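Local atomic coordinates of paenibacillus xanthan lyase (Paenibacillus, PDB entry 6F2P), a protein that catalyses the eliminative removal of terminal beta-mannosyl residues from the side chains of xanthan, and acts as a polysaccharide lyase of family 8. Residues V440-T445 with G505-T510; G477-A482 with A501-I506; I825-N830 with M849-S854. All coordinates share one frame; numbering follows the deposited sequence.

Contact 1 (V440-T445 with G505-T510)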
loop_
_atom_site.group_PDB
_atom_site.type_symbol
_atom_site.label_atom_id
_atom_site.label_comp_id
_atom_site.label_asym_id
_atom_site.label_seq_id
_atom_site.Cartn_x
_atom_site.Cartn_y
_atom_site.Cartn_z
ATOM N N VAL A 440 -1.768 5.472 21.661
ATOM C CA VAL A 440 -3.066 6.111 21.928
ATOM C C VAL A 440 -3.078 7.127 23.080
ATOM O O VAL A 440 -2.159 7.161 23.911
ATOM C CB VAL A 440 -4.141 5.061 22.284
ATOM C CG1 VAL A 440 -4.378 4.095 21.132
ATOM C CG2 VAL A 440 -3.743 4.319 23.555
ATOM N N LEU A 441 -4.132 7.947 23.125
ATOM C CA LEU A 441 -4.433 8.753 24.308
ATOM C C LEU A 441 -5.129 7.839 25.298
ATOM O O LEU A 441 -6.071 7.134 24.930
ATOM C CB LEU A 441 -5.370 9.903 23.966
ATOM C CG LEU A 441 -4.837 10.953 23.003
ATOM C CD1 LEU A 441 -5.938 11.958 22.668
ATOM C CD2 LEU A 441 -3.599 11.648 23.587
ATOM N N GLN A 442 -4.669 7.843 26.545
ATOM C CA GLN A 442 -5.132 6.861 27.522
ATOM C C GLN A 442 -6.637 6.909 27.763
ATOM O O GLN A 442 -7.203 7.979 28.030
ATOM C CB GLN A 442 -4.394 7.030 28.846
ATOM C CG GLN A 442 -4.979 6.208 29.968
ATOM C CD GLN A 442 -4.156 6.282 31.233
ATOM O OE1 GLN A 442 -3.454 7.266 31.468
ATOM N NE2 GLN A 442 -4.226 5.234 32.053
ATOM N N ASN A 443 -7.265 5.736 27.663
ATOM C CA ASN A 443 -8.691 5.555 27.932
ATOM C C ASN A 443 -9.577 6.513 27.141
ATOM O O ASN A 443 -10.433 7.196 27.698
ATOM C CB ASN A 443 -8.961 5.682 29.429
ATOM C CG ASN A 443 -10.341 5.185 29.821
ATOM O OD1 ASN A 443 -10.584 3.978 29.882
ATOM N ND2 ASN A 443 -11.246 6.115 30.102
ATOM N N THR A 444 -9.360 6.570 25.837
ATOM C CA THR A 444 -10.117 7.471 24.983
ATOM C C THR A 444 -10.730 6.701 23.830
ATOM O O THR A 444 -10.398 5.539 23.594
ATOM C CB THR A 444 -9.233 8.601 24.418
ATOM O OG1 THR A 444 -8.207 8.047 23.580
ATOM C CG2 THR A 444 -8.596 9.388 25.550
ATOM N N THR A 445 -11.640 7.353 23.120
ATOM C CA THR A 445 -12.276 6.732 21.971
ATOM C C THR A 445 -11.839 7.463 20.715
ATOM O O THR A 445 -11.109 8.455 20.783
ATOM C CB THR A 445 -13.815 6.772 22.070
ATOM O OG1 THR A 445 -14.266 8.134 22.039
ATOM C CG2 THR A 445 -14.292 6.089 23.351
ATOM N N GLY A 505 -3.979 17.000 26.420
ATOM C CA GLY A 505 -4.050 16.995 27.871
ATOM C C GLY A 505 -4.309 15.639 28.507
ATOM O O GLY A 505 -4.794 15.555 29.639
ATOM N N ILE A 506 -3.980 14.569 27.792
ATOM C CA ILE A 506 -4.172 13.228 28.327
ATOM C C ILE A 506 -2.907 12.403 28.171
ATOM O O ILE A 506 -2.249 12.454 27.127
ATOM C CB ILE A 506 -5.334 12.515 27.616
ATOM C CG1 ILE A 506 -6.635 13.280 27.831
ATOM C CG2 ILE A 506 -5.474 11.082 28.092
ATOM C CD1 ILE A 506 -7.701 12.872 26.876
ATOM N N ALA A 507 -2.569 11.650 29.217
ATOM C CA ALA A 507 -1.420 10.751 29.191
ATOM C C ALA A 507 -1.432 9.879 27.933
ATOM O O ALA A 507 -2.437 9.239 27.611
ATOM C CB ALA A 507 -1.405 9.883 30.429
ATOM N N THR A 508 -0.310 9.865 27.228
ATOM C CA THR A 508 -0.209 9.156 25.964
ATOM C C THR A 508 0.513 7.818 26.157
ATOM O O THR A 508 1.510 7.733 26.874
ATOM C CB THR A 508 0.492 10.040 24.920
ATOM O OG1 THR A 508 -0.246 11.263 24.781
ATOM C CG2 THR A 508 0.573 9.348 23.562
ATOM N N GLU A 509 -0.006 6.765 25.534
ATOM C CA GLU A 509 0.520 5.423 25.766
ATOM C C GLU A 509 0.843 4.685 24.473
ATOM O O GLU A 509 0.206 4.902 23.439
ATOM C CB GLU A 509 -0.482 4.592 26.569
ATOM C CG GLU A 509 -0.854 5.174 27.917
ATOM C CD GLU A 509 -1.882 4.340 28.657
ATOM O OE1 GLU A 509 -1.954 4.456 29.902
ATOM O OE2 GLU A 509 -2.616 3.569 28.002
ATOM N N THR A 510 1.840 3.811 24.539
ATOM C CA THR A 510 2.126 2.892 23.443
ATOM C C THR A 510 2.101 1.472 23.985
ATOM O O THR A 510 2.843 1.147 24.915
ATOM C CB THR A 510 3.490 3.176 22.802
ATOM O OG1 THR A 510 3.393 4.358 21.992
ATOM C CG2 THR A 510 3.942 1.988 21.937
HETATM O O HOH W 1 -5.533 3.475 27.130
#

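Contact 2 (G477-A482 with A501-I506)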
loop_
_atom_site.group_PDB
_atom_site.type_symbol
_atom_site.label_atom_id
_atom_site.label_comp_id
_atom_site.label_asym_id
_atom_site.label_seq_id
_atom_site.Cartn_x
_atom_site.Cartn_y
_atom_site.Cartn_z
ATOM N N GLY A 477 -9.927 13.410 15.264
ATOM C CA GLY A 477 -10.532 14.133 16.371
ATOM C C GLY A 477 -9.561 14.444 17.504
ATOM O O GLY A 477 -9.942 15.025 18.519
ATOM N N LYS A 478 -8.301 14.060 17.332
ATOM C CA LYS A 478 -7.288 14.342 18.336
ATOM C C LYS A 478 -6.100 15.069 17.720
ATOM O O LYS A 478 -5.964 15.131 16.495
ATOM C CB LYS A 478 -6.831 13.050 19.006
ATOM C CG LYS A 478 -7.971 12.187 19.567
ATOM C CD LYS A 478 -8.770 12.901 20.627
ATOM C CE LYS A 478 -9.671 11.916 21.382
ATOM N NZ LYS A 478 -10.624 12.607 22.319
ATOM N N SER A 479 -5.245 15.641 18.561
ATOM C CA SER A 479 -4.035 16.264 18.046
ATOM C C SER A 479 -2.960 15.194 17.919
ATOM O O SER A 479 -2.019 15.339 17.130
ATOM C CB SER A 479 -3.550 17.384 18.962
ATOM O OG SER A 479 -3.136 16.870 20.217
ATOM N N LEU A 480 -3.123 14.124 18.701
ATOM C CA LEU A 480 -2.140 13.053 18.800
ATOM C C LEU A 480 -1.612 12.656 17.442
ATOM O O LEU A 480 -2.376 12.451 16.500
ATOM C CB LEU A 480 -2.717 11.818 19.508
ATOM C CG LEU A 480 -1.735 10.640 19.581
ATOM C CD1 LEU A 480 -0.441 11.035 20.291
ATOM C CD2 LEU A 480 -2.340 9.407 20.241
ATOM N N THR A 481 -0.293 12.576 17.343
ATOM C CA THR A 481 0.346 12.157 16.112
ATOM C C THR A 481 1.634 11.420 16.453
ATOM O O THR A 481 2.227 11.643 17.512
ATOM C CB THR A 481 0.615 13.366 15.201
ATOM O OG1 THR A 481 0.882 12.921 13.867
ATOM C CG2 THR A 481 1.776 14.188 15.735
ATOM N N ALA A 482 2.056 10.517 15.576
ATOM C CA ALA A 482 3.252 9.729 15.839
ATOM C C ALA A 482 3.802 9.083 14.579
ATOM O O ALA A 482 3.067 8.850 13.616
ATOM C CB ALA A 482 2.953 8.668 16.865
ATOM N N ALA A 501 3.666 13.361 19.524
ATOM C CA ALA A 501 3.274 14.686 19.989
ATOM C C ALA A 501 1.753 14.835 20.168
ATOM O O ALA A 501 0.956 14.356 19.353
ATOM C CB ALA A 501 3.807 15.747 19.037
ATOM N N SER A 502 1.360 15.513 21.238
ATOM C CA SER A 502 -0.048 15.716 21.526
ATOM C C SER A 502 -0.259 16.980 22.347
ATOM O O SER A 502 0.603 17.370 23.133
ATOM C CB SER A 502 -0.614 14.504 22.273
ATOM O OG SER A 502 -1.871 14.811 22.842
ATOM N N THR A 503 -1.407 17.619 22.155
ATOM C CA THR A 503 -1.812 18.730 23.002
ATOM C C THR A 503 -3.194 18.462 23.584
ATOM O O THR A 503 -3.939 19.394 23.872
ATOM C CB THR A 503 -1.847 20.053 22.229
ATOM O OG1 THR A 503 -2.534 19.865 20.985
ATOM C CG2 THR A 503 -0.439 20.547 21.956
ATOM N N ASP A 504 -3.520 17.183 23.768
ATOM C CA ASP A 504 -4.871 16.777 24.164
ATOM C C ASP A 504 -5.046 16.721 25.680
ATOM O O ASP A 504 -6.129 16.408 26.172
ATOM C CB ASP A 504 -5.233 15.407 23.564
ATOM C CG ASP A 504 -5.122 15.375 22.054
ATOM O OD1 ASP A 504 -5.968 15.998 21.383
ATOM O OD2 ASP A 504 -4.199 14.716 21.527
ATOM N N GLY A 505 -3.979 17.000 26.420
ATOM C CA GLY A 505 -4.050 16.995 27.871
ATOM C C GLY A 505 -4.309 15.639 28.507
ATOM O O GLY A 505 -4.794 15.555 29.639
ATOM N N ILE A 506 -3.980 14.569 27.792
ATOM C CA ILE A 506 -4.172 13.228 28.327
ATOM C C ILE A 506 -2.907 12.403 28.171
ATOM O O ILE A 506 -2.249 12.454 27.127
ATOM C CB ILE A 506 -5.334 12.515 27.616
ATOM C CG1 ILE A 506 -6.635 13.280 27.831
ATOM C CG2 ILE A 506 -5.474 11.082 28.092
ATOM C CD1 ILE A 506 -7.701 12.872 26.876
#

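Contact 3 (I825-N830 with M849-S854)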
loop_
_atom_site.group_PDB
_atom_site.type_symbol
_atom_site.label_atom_id
_atom_site.label_comp_id
_atom_site.label_asym_id
_atom_site.label_seq_id
_atom_site.Cartn_x
_atom_site.Cartn_y
_atom_site.Cartn_z
ATOM N N ILE A 825 4.051 27.908 -26.436
ATOM C CA ILE A 825 2.609 28.054 -26.381
ATOM C C ILE A 825 2.026 28.108 -27.794
ATOM O O ILE A 825 2.505 28.876 -28.635
ATOM C CB ILE A 825 2.225 29.354 -25.634
ATOM C CG1 ILE A 825 2.832 29.377 -24.219
ATOM C CG2 ILE A 825 0.711 29.556 -25.636
ATOM C CD1 ILE A 825 2.542 28.145 -23.386
ATOM N N MET A 826 1.006 27.294 -28.062
ATOM C CA MET A 826 0.315 27.361 -29.347
ATOM C C MET A 826 -0.721 28.486 -29.323
ATOM O O MET A 826 -1.310 28.782 -28.274
ATOM C CB MET A 826 -0.356 26.030 -29.663
ATOM C CG MET A 826 0.583 24.848 -29.625
ATOM S SD MET A 826 1.778 24.924 -30.960
ATOM C CE MET A 826 3.254 25.249 -30.025
ATOM N N LYS A 827 -0.936 29.119 -30.473
ATOM C CA LYS A 827 -1.921 30.189 -30.565
ATOM C C LYS A 827 -3.326 29.632 -30.377
ATOM O O LYS A 827 -3.675 28.581 -30.922
ATOM C CB LYS A 827 -1.826 30.920 -31.910
ATOM C CG LYS A 827 -2.789 32.102 -32.057
ATOM C CD LYS A 827 -2.684 32.734 -33.440
ATOM C CE LYS A 827 -3.742 33.808 -33.656
ATOM N NZ LYS A 827 -3.710 34.286 -35.068
ATOM N N SER A 828 -4.127 30.345 -29.599
ATOM C CA SER A 828 -5.502 29.958 -29.350
ATOM C C SER A 828 -6.277 31.230 -29.066
ATOM O O SER A 828 -5.796 32.103 -28.343
ATOM C CB SER A 828 -5.573 29.002 -28.156
ATOM O OG SER A 828 -6.906 28.744 -27.750
ATOM N N THR A 829 -7.471 31.346 -29.636
ATOM C CA THR A 829 -8.283 32.540 -29.428
ATOM C C THR A 829 -8.752 32.614 -27.975
ATOM O O THR A 829 -9.238 33.650 -27.515
ATOM C CB THR A 829 -9.478 32.596 -30.403
ATOM O OG1 THR A 829 -10.174 31.346 -30.382
ATOM C CG2 THR A 829 -8.991 32.865 -31.826
ATOM N N ASN A 830 -8.590 31.498 -27.263
ATOM C CA ASN A 830 -8.860 31.415 -25.835
ATOM C C ASN A 830 -7.554 31.205 -25.083
ATOM O O ASN A 830 -7.162 30.068 -24.823
ATOM C CB ASN A 830 -9.806 30.249 -25.557
ATOM C CG ASN A 830 -10.436 30.315 -24.178
ATOM O OD1 ASN A 830 -9.882 30.913 -23.253
ATOM N ND2 ASN A 830 -11.606 29.693 -24.033
ATOM N N MET A 849 -0.633 35.285 -22.452
ATOM C CA MET A 849 -0.418 34.290 -23.494
ATOM C C MET A 849 -1.330 34.486 -24.703
ATOM O O MET A 849 -1.387 33.628 -25.583
ATOM C CB MET A 849 -0.633 32.889 -22.924
ATOM C CG MET A 849 0.138 32.595 -21.652
ATOM S SD MET A 849 1.858 32.310 -22.039
ATOM C CE MET A 849 2.470 31.557 -20.540
ATOM N N PHE A 850 -2.048 35.602 -24.750
ATOM C CA PHE A 850 -2.905 35.880 -25.901
ATOM C C PHE A 850 -2.199 36.701 -26.991
ATOM O O PHE A 850 -1.399 37.592 -26.699
ATOM C CB PHE A 850 -4.195 36.585 -25.466
ATOM C CG PHE A 850 -5.146 36.859 -26.601
ATOM C CD1 PHE A 850 -6.031 35.880 -27.033
ATOM C CD2 PHE A 850 -5.155 38.092 -27.240
ATOM C CE1 PHE A 850 -6.908 36.121 -28.081
ATOM C CE2 PHE A 850 -6.022 38.338 -28.290
ATOM C CZ PHE A 850 -6.903 37.350 -28.712
ATOM N N TRP A 851 -2.504 36.384 -28.248
ATOM C CA TRP A 851 -2.101 37.228 -29.371
ATOM C C TRP A 851 -2.936 36.995 -30.641
ATOM O O TRP A 851 -3.544 35.936 -30.823
ATOM C CB TRP A 851 -0.601 37.110 -29.667
ATOM C CG TRP A 851 -0.175 35.826 -30.306
ATOM C CD1 TRP A 851 -0.014 35.583 -31.641
ATOM C CD2 TRP A 851 0.167 34.614 -29.635
ATOM N NE1 TRP A 851 0.407 34.290 -31.841
ATOM C CE2 TRP A 851 0.525 33.673 -30.624
ATOM C CE3 TRP A 851 0.203 34.230 -28.292
ATOM C CZ2 TRP A 851 0.914 32.375 -30.312
ATOM C CZ3 TRP A 851 0.588 32.945 -27.984
ATOM C CH2 TRP A 851 0.938 32.029 -28.990
ATOM N N THR A 852 -2.947 38.005 -31.507
ATOM C CA THR A 852 -3.776 38.022 -32.708
ATOM C C THR A 852 -2.927 37.954 -33.972
ATOM O O THR A 852 -3.432 37.640 -35.057
ATOM C CB THR A 852 -4.610 39.310 -32.767
ATOM O OG1 THR A 852 -3.777 40.423 -32.413
ATOM C CG2 THR A 852 -5.777 39.238 -31.796
ATOM N N THR A 853 -1.638 38.255 -33.826
ATOM C CA THR A 853 -0.720 38.269 -34.957
ATOM C C THR A 853 -0.612 36.896 -35.644
ATOM O O THR A 853 -1.199 35.912 -35.189
ATOM C CB THR A 853 0.671 38.822 -34.564
ATOM O OG1 THR A 853 1.220 38.047 -33.494
ATOM C CG2 THR A 853 0.550 40.261 -34.104
ATOM N N SER A 854 0.139 36.849 -36.740
ATOM C CA SER A 854 0.123 35.711 -37.660
ATOM C C SER A 854 0.609 34.378 -37.077
ATOM O O SER A 854 0.020 33.329 -37.356
ATOM C CB SER A 854 0.932 36.048 -38.918
ATOM O OG SER A 854 0.960 37.448 -39.150
HETATM O O HOH W 2 -2.645 32.653 -28.151
#

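Contact 1 (V440-T445 with G505-T510)
Strand 439-441, an outermost strand of a five-stranded antiparallel sheet in the super-sandwich domain, pairs with strand 508-516. The register follows from the hydrogen-bonded pair V440/E509, where V440 N donates to E509 O (2.7 Å) and E509 N to V440 O (2.7 Å, N-H...O angle 175°), and from the non-hydrogen-bonded pair L441/T508. Beyond the strand, Q442 N donates to A507 O (2.8 Å), extending the ladder. L441 and T508 share a face, leucine CD2 lying 3.6 Å from T508 OG1. On the V440 and E509 face, the extended Q442 side chain (CG anti to the backbone N, chi1 170°) crosses the glutamate obliquely. Its amide is turned 39° from the carboxylate plane; Q442 NE2 is 3.2 Å from E509 OE1 at an angle too poor for a hydrogen bond, and that oxygen forms a salt bridge with R434. A water accepts from N443 N (2.9 Å) and lies 3.0 Å from E509 OE2, to which it can donate. T444 OG1 ties the turn out of the strand, donating to L441 O over 2.7 Å, while T444 CG2 meets I506 CD1 tip to tip. This is the edge pairing of an antiparallel beta-sheet in the lyase super-sandwich.

Contact 2 (G477-A482 with A501-I506)
D504 and S479 form the tight centre of this contact, at the open end of the hairpin made by strands 481-488 and 493-501. S479 OG, placed between its backbone N and carbonyl carbon, has three bonds: it donates to D504 OD2 (2.7 Å), and accepts from T503 N (2.7 Å, nearly straight at 175°) and from T503 OG1 (3.1 Å). The carboxylate is gripped as closely. S479 N reaches the syn lone pair of D504 OD1 over 2.9 Å at 168°, whereas S479 OG meets OD2 from 59° above the carboxylate plane. S502 OG also donates to D504 OD2, at 2.7 Å, and L480 N adds a weak bond to the same oxygen. So many donors probably keep the aspartate ionised. Next to this polar knot, L480 CD1 packs 4.0 Å from S502 CB; both side chains also touch L441 and T508, which close the buried side. The packed part continues at T481/A501, an antiparallel hydrogen-bonded pair joined by both backbone N-H groups, with T481 CG2 lying 3.7 Å from A501 O and packing against A501 CB.

The outward side is looser. K478 bends at chi2 and its NZ stays 5.8 Å from D504 OD1, opposite in charge but not in contact. T503, though it holds S479 through N and OG1, is itself on the solvent side, where a 2-methylpentane-2,4-diol, probably from the crystallisation liquor, lies near its side chain.

S502 OG accepts from D504 N as well, which defines an ST turn where the chain leaves the end of an antiparallel hairpin.

Contact 3 (I825-N830 with M849-S854)
Apolar contacts begin at I825, whose CG1 lies 3.8 Å from M849 SD, the side chains crossing at about a right angle. The other branch, I825 CG2, reaches W851 CZ3 at 4.1 Å. The indole is also met over one face by K827: CG stands 4.2 Å from the centroid of the W851 five-membered ring, 28° off the normal, a CH-pi contact. The lysine is extended throughout, with CG anti to the backbone N (chi1 -177°), so its chain runs across the indole.

Both segments belong to connections that cross between the two sheets of a beta-sandwich: 825-830 leads from strand 817-826 to 832-838, and 849-854 from 841-848 back to 857-867. Calcium sites on this sandwich are consistent with a carbohydrate-binding-module-like domain.

Carbonyl oxygens approach both rings at the edge: I825 O is 3.5 Å from W851 CH2, and T829 O is 3.4 Å from F850 CE1. Among the hydrogen bonds, K827 NZ donates to T853 O at 3.0 Å from 32° above the carbonyl plane, with a weak bond to T852 O. W851 NE1 is tied to E855 O. A water bridges the backbones, accepting from S828 N (3.1 Å) and donating to M849 O (3.0 Å).

In the fold
Contacts 1 and 2 lie with centres 8 Å apart in the super-sandwich domain and share G505 and I506, part of the loop that carries the chain from strand 493-501 of the nine-stranded sheet to strand 508-516 of the five-stranded one. L441 of contact 1 joins them: its CD1 is 3.5 Å from D504 OD2, and its CD2 packs on S502 OG. Contact 3 belongs to a separate beta-sandwich far along the chain, its centre about 61 Å from that of contact 1 and 54 Å from that of contact 2; nearest atoms are about 48 and 39 Å away. There the M826 side chain is about 7 Å from a calcium ion and touches D894, a ligand of calcium.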